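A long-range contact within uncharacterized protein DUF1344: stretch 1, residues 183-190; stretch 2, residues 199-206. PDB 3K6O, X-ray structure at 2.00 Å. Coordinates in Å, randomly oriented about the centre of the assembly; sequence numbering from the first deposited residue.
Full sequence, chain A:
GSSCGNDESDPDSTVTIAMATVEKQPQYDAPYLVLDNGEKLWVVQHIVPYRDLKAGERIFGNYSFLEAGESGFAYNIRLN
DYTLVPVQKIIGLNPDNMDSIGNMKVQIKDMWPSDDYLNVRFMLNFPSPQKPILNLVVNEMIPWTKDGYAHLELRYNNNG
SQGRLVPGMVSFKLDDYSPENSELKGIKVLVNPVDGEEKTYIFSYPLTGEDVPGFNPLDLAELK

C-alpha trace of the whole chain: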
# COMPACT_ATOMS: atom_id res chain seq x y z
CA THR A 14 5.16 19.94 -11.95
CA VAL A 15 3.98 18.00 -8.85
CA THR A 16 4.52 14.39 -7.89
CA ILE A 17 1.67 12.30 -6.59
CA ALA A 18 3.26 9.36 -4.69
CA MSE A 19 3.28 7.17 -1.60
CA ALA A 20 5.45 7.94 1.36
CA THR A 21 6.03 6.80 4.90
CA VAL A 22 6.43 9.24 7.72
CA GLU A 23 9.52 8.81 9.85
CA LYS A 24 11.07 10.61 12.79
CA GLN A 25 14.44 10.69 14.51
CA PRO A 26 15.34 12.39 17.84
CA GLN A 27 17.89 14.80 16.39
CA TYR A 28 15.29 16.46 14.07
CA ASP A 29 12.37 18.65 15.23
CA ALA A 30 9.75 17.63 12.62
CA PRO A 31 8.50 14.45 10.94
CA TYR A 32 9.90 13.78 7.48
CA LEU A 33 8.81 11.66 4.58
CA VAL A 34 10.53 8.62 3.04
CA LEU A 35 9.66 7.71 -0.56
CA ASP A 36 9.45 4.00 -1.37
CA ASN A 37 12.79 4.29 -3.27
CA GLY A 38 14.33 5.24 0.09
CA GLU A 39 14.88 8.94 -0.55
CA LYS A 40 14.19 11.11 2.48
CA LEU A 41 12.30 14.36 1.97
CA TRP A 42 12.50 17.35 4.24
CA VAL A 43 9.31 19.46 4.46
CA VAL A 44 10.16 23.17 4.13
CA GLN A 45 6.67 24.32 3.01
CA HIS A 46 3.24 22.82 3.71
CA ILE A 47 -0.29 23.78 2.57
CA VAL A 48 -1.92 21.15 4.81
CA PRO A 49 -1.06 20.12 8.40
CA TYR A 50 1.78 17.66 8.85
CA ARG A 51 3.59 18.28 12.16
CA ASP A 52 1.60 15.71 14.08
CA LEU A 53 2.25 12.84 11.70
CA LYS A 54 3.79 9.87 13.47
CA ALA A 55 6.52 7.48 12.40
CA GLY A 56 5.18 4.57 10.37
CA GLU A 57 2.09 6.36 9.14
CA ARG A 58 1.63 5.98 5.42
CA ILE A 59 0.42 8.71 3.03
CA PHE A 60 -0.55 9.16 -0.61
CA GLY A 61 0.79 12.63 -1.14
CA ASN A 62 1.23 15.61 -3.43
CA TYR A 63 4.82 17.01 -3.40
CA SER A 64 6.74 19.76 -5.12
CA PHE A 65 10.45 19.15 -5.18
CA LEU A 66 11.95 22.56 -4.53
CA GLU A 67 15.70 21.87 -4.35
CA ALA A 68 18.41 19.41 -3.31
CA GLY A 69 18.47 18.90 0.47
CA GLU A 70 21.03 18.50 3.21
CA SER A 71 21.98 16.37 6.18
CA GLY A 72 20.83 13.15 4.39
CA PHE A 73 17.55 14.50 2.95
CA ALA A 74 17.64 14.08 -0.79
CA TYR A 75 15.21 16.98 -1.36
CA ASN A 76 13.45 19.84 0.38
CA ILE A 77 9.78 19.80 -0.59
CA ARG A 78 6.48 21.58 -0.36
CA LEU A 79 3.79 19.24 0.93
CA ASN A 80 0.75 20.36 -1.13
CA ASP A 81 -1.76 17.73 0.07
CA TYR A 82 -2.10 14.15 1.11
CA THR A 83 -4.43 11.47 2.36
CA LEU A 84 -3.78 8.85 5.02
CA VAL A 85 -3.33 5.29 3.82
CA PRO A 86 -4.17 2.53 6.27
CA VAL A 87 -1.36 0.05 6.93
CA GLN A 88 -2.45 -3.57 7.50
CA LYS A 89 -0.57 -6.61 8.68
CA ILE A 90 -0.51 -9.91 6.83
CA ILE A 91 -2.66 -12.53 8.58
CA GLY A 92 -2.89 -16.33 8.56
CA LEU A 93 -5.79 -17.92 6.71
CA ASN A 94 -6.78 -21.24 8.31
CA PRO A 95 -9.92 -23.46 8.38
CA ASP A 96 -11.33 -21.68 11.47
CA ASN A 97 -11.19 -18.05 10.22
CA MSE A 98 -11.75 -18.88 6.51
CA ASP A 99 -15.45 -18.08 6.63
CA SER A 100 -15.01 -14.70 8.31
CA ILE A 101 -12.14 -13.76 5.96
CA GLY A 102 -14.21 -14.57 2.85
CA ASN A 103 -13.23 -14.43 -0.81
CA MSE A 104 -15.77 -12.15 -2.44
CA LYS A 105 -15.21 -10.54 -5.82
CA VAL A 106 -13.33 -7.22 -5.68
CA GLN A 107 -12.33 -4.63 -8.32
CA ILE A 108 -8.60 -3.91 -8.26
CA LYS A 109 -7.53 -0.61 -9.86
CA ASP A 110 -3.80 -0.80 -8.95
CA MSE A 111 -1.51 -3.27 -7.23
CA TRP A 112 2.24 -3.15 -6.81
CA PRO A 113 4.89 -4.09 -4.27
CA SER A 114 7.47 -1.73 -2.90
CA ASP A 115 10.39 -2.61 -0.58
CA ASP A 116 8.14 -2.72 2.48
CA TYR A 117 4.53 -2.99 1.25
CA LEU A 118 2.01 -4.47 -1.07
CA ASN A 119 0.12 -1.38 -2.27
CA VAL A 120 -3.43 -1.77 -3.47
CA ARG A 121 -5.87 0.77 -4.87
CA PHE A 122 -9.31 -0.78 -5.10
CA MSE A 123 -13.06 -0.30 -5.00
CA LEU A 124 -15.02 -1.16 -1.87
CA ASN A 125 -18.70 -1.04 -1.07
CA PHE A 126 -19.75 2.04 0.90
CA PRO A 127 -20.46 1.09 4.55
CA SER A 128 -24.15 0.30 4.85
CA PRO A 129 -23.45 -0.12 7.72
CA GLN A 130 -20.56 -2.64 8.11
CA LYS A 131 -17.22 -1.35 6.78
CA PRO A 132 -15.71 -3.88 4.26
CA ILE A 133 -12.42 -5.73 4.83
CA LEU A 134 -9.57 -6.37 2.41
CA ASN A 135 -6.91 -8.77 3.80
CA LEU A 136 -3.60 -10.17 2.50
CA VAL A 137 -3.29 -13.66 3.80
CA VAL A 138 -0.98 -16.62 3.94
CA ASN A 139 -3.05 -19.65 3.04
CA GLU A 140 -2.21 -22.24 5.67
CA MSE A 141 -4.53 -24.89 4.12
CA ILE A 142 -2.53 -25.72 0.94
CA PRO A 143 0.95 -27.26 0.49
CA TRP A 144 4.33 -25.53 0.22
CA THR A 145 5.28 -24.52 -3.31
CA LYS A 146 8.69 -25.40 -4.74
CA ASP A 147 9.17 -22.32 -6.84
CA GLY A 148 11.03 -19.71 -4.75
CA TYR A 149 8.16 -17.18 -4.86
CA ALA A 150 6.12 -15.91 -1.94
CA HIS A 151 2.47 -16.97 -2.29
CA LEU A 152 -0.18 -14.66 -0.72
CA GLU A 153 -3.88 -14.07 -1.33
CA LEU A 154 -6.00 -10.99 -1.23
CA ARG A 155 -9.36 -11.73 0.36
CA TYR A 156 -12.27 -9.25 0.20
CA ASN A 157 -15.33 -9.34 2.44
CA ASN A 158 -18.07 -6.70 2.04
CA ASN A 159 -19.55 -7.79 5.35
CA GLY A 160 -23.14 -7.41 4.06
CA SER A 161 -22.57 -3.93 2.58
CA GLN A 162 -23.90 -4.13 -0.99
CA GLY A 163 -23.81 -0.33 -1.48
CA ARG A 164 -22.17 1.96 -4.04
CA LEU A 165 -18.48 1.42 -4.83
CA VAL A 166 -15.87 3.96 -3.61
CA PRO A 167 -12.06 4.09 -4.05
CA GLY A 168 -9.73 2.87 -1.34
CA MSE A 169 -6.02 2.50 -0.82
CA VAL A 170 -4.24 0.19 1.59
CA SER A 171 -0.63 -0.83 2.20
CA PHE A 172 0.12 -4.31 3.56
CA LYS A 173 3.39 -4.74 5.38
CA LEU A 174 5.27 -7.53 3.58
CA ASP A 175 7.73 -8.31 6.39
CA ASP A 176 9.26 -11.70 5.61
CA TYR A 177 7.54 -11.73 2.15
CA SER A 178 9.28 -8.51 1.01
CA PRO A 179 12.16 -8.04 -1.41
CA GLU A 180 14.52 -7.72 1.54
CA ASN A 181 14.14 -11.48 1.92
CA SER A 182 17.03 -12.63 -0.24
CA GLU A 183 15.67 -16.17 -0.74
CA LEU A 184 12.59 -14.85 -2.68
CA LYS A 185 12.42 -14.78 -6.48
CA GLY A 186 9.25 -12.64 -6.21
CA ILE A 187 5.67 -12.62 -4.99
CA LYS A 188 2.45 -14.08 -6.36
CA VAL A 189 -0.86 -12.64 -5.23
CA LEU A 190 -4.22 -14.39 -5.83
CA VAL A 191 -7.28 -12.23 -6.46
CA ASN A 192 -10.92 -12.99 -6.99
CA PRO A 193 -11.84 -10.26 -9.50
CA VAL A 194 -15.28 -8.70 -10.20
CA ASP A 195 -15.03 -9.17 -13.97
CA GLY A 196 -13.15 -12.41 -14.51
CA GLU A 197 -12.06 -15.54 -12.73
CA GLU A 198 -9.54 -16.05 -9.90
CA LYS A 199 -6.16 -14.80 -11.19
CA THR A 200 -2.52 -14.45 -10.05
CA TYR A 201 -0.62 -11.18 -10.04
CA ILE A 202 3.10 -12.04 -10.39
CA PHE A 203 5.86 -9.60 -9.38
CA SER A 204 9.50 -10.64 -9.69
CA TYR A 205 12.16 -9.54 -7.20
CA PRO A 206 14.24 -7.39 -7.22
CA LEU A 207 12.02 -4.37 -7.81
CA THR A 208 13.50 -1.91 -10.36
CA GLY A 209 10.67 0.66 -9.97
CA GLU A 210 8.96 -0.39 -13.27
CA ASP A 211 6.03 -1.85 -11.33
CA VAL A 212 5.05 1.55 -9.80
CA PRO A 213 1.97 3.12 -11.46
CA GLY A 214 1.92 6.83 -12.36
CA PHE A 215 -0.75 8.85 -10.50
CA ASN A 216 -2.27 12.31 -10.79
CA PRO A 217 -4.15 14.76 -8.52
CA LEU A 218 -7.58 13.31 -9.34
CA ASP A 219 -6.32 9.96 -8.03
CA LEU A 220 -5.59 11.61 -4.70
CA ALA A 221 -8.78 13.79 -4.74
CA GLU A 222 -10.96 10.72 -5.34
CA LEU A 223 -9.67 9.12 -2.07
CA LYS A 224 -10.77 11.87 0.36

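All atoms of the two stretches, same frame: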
# COMPACT_ATOMS: atom_id res chain seq x y z
N GLU A 183 16.04 -14.88 -0.15
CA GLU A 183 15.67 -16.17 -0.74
C GLU A 183 14.48 -16.05 -1.72
O GLU A 183 14.12 -17.05 -2.34
CB GLU A 183 15.26 -17.18 0.35
CG GLU A 183 16.29 -17.44 1.45
CD GLU A 183 17.51 -18.14 0.92
OE1 GLU A 183 17.35 -19.30 0.47
OE2 GLU A 183 18.60 -17.53 0.92
N LEU A 184 13.82 -14.90 -1.83
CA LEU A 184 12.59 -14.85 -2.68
C LEU A 184 12.87 -14.36 -4.11
O LEU A 184 13.50 -13.33 -4.32
CB LEU A 184 11.47 -14.00 -2.06
CG LEU A 184 10.95 -14.48 -0.70
CD1 LEU A 184 10.07 -13.38 -0.08
CD2 LEU A 184 10.23 -15.84 -0.76
N LYS A 185 12.38 -15.13 -5.07
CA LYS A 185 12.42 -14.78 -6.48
C LYS A 185 11.36 -13.73 -6.85
O LYS A 185 11.44 -13.11 -7.92
CB LYS A 185 12.18 -16.03 -7.32
CG LYS A 185 13.32 -17.03 -7.36
CD LYS A 185 12.97 -18.17 -8.37
CE LYS A 185 14.07 -19.25 -8.44
NZ LYS A 185 14.06 -20.05 -9.75
N GLY A 186 10.35 -13.58 -5.98
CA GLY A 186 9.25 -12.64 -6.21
C GLY A 186 8.02 -13.01 -5.40
O GLY A 186 8.09 -13.81 -4.50
N ILE A 187 6.89 -12.41 -5.73
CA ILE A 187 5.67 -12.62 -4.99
C ILE A 187 4.53 -12.85 -5.96
O ILE A 187 4.48 -12.24 -7.02
CB ILE A 187 5.40 -11.45 -4.04
CG1 ILE A 187 4.19 -11.67 -3.19
CG2 ILE A 187 5.15 -10.11 -4.78
CD1 ILE A 187 4.03 -10.44 -2.23
N LYS A 188 3.66 -13.77 -5.60
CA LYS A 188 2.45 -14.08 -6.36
C LYS A 188 1.25 -13.82 -5.47
O LYS A 188 1.21 -14.29 -4.33
CB LYS A 188 2.48 -15.53 -6.80
CG LYS A 188 3.63 -15.86 -7.74
CD LYS A 188 3.53 -17.28 -8.34
CE LYS A 188 4.64 -17.54 -9.41
NZ LYS A 188 4.62 -18.95 -9.93
N VAL A 189 0.30 -13.05 -5.98
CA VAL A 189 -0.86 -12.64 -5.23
C VAL A 189 -2.18 -13.05 -5.93
O VAL A 189 -2.45 -12.61 -7.04
CB VAL A 189 -0.89 -11.12 -4.99
CG1 VAL A 189 -2.15 -10.71 -4.15
CG2 VAL A 189 0.42 -10.66 -4.30
N LEU A 190 -2.96 -13.90 -5.27
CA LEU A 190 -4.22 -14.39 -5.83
C LEU A 190 -5.36 -13.42 -5.53
O LEU A 190 -5.51 -12.96 -4.39
CB LEU A 190 -4.59 -15.78 -5.28
CG LEU A 190 -3.98 -17.01 -5.95
CD1 LEU A 190 -4.14 -18.25 -5.06
CD2 LEU A 190 -4.58 -17.30 -7.36
N LYS A 199 -7.40 -14.99 -10.44
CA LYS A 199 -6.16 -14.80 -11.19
C LYS A 199 -4.97 -14.48 -10.28
O LYS A 199 -5.16 -14.06 -9.15
CB LYS A 199 -6.32 -13.68 -12.22
CG LYS A 199 -6.67 -12.33 -11.62
CD LYS A 199 -6.98 -11.32 -12.69
CE LYS A 199 -5.72 -10.89 -13.41
NZ LYS A 199 -5.95 -9.66 -14.25
N THR A 200 -3.76 -14.69 -10.80
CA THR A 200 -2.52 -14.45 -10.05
C THR A 200 -1.76 -13.25 -10.56
O THR A 200 -1.36 -13.24 -11.72
CB THR A 200 -1.59 -15.66 -10.17
OG1 THR A 200 -2.28 -16.81 -9.72
CG2 THR A 200 -0.36 -15.51 -9.33
N TYR A 201 -1.56 -12.25 -9.72
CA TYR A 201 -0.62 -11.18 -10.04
C TYR A 201 0.77 -11.72 -9.69
O TYR A 201 0.93 -12.31 -8.61
CB TYR A 201 -0.93 -9.93 -9.22
CG TYR A 201 -2.15 -9.18 -9.66
CD1 TYR A 201 -3.43 -9.74 -9.55
CD2 TYR A 201 -2.04 -7.88 -10.17
CE1 TYR A 201 -4.56 -9.04 -9.96
CE2 TYR A 201 -3.18 -7.16 -10.57
CZ TYR A 201 -4.42 -7.76 -10.46
OH TYR A 201 -5.53 -7.08 -10.84
N ILE A 202 1.74 -11.56 -10.59
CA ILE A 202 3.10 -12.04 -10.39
C ILE A 202 4.02 -10.81 -10.42
O ILE A 202 3.98 -10.02 -11.37
CB ILE A 202 3.54 -13.05 -11.51
CG1 ILE A 202 2.60 -14.26 -11.52
CG2 ILE A 202 4.97 -13.50 -11.28
CD1 ILE A 202 2.64 -15.17 -12.80
N PHE A 203 4.82 -10.63 -9.38
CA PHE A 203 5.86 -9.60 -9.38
C PHE A 203 7.21 -10.23 -9.07
O PHE A 203 7.39 -10.80 -7.99
CB PHE A 203 5.57 -8.54 -8.33
CG PHE A 203 4.20 -7.92 -8.45
CD1 PHE A 203 3.98 -6.87 -9.34
CD2 PHE A 203 3.14 -8.40 -7.69
CE1 PHE A 203 2.71 -6.28 -9.46
CE2 PHE A 203 1.86 -7.81 -7.80
CZ PHE A 203 1.65 -6.76 -8.68
N SER A 204 8.18 -10.10 -9.97
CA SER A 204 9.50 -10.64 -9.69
C SER A 204 10.29 -9.71 -8.79
O SER A 204 10.03 -8.50 -8.76
CB SER A 204 10.28 -10.87 -11.00
OG SER A 204 10.49 -9.64 -11.66
N TYR A 205 11.20 -10.29 -8.02
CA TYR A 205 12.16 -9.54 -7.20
C TYR A 205 13.50 -9.72 -7.89
O TYR A 205 13.74 -10.81 -8.43
CB TYR A 205 12.24 -10.13 -5.80
CG TYR A 205 11.03 -9.92 -4.94
CD1 TYR A 205 10.04 -9.02 -5.26
CD2 TYR A 205 10.91 -10.60 -3.73
CE1 TYR A 205 8.96 -8.81 -4.43
CE2 TYR A 205 9.84 -10.40 -2.90
CZ TYR A 205 8.87 -9.50 -3.23
OH TYR A 205 7.84 -9.26 -2.35
N PRO A 206 14.38 -8.69 -7.88
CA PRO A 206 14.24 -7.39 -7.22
C PRO A 206 13.30 -6.44 -7.95
O PRO A 206 13.01 -6.63 -9.15
CB PRO A 206 15.66 -6.83 -7.25
CG PRO A 206 16.24 -7.45 -8.48
CD PRO A 206 15.67 -8.83 -8.57

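Two antiparallel strands, 186-190 and 199-204, pair edge to edge with their N-to-C directions at 159°, and the contact buries 635 Å² counted over both sides. The backbone supplies the framework; the side chains sort onto two faces and decide what each face meets.

Stretch 2 enters at Lys199, whose side chain points away from the partner, so its part here is played by the main chain: Lys199 O accepts a CA-H...O contact from Leu190 CA at 3.5 Å. Such a position asks little of the side chain, and a long, exposed lysine suits it. Thr200 sits opposite Leu190 in a non-hydrogen-bonded pair, their CA atoms 4.5 Å apart. It is beta-branched, a shape that favours extended backbone, and both ends of the branch find neighbours: Thr200 OG1 lies 3.3 Å from Leu190 CD2, while Thr200 CG2 packs 3.8 Å from Lys188 CB. Thr200 CA also leans on Val189 O at 3.5 Å.

Tyr201 forms the first hydrogen-bonded pair, with Val189. Tyr201 N donates to Val189 O at 2.8 Å, and Val189 N returns the bond to Tyr201 O, also at 2.8 Å; the same Tyr201 O receives Lys188 CA at 3.2 Å. The two side chains share a face and touch only loosely, Val189 CB to Tyr201 CB at 4.4 Å, and the end of the tyrosine leads away from the partner strand. Val189 is compact and buried, with its beta-branched side chain suited to a strand; its O lies at the edge of the Tyr201 ring, near the ring plane.

Ile202 lies on the other face, with Thr200, Lys188 and Leu190. Ile202 is itself exposed; its beta-branched shape suits a strand, and Ile202 CG1 approaches Lys188 CG at 4.2 Å, so the lysine lends its aliphatic stem while NZ is hydrogen-bonded elsewhere in the structure.

Phe203 repeats the hydrogen-bonded pattern with Ile187. Phe203 N reaches Ile187 O at 2.9 Å, nearly straight at 177°, and Ile187 N reaches Phe203 O at 2.8 Å. On the face shared with Val189 and Tyr201, Ile187 CG2 packs 3.9 Å from Phe203 CB, giving a buried branched side chain an apolar neighbour.

Ser204 meets Gly186 at the tightest point of the register, Gly186 CA to Ser204 CA 4.0 Å. Here the absence of a side chain matters: an ideal CB on Gly186 would fall 2.4 Å from Phe203 O and 2.9 Å from Ser204 CA, both clashes. The small, exposed serine points away overall.

Tyr205 closes the contact and has the largest area covered by the other stretch, 101 Å². Tyr205 N donates to Lys185 O at 2.8 Å and 176°, carrying the backbone pairing past the strand's end. The side chain turns toward stretch 1, and the ring lies over glycine: Gly186 CA stands 3.7 Å from the centroid of the Tyr205 ring, 20° off its normal, a CH-pi contact. Around it, Leu184 CB touches Tyr205 CD2 at 3.8 Å and Ile187 CG2 lies 4.0 Å from Tyr205 CE1. The rule is legible: a bare glycine backbone makes a seat for an aromatic ring, and aliphatic neighbours frame it.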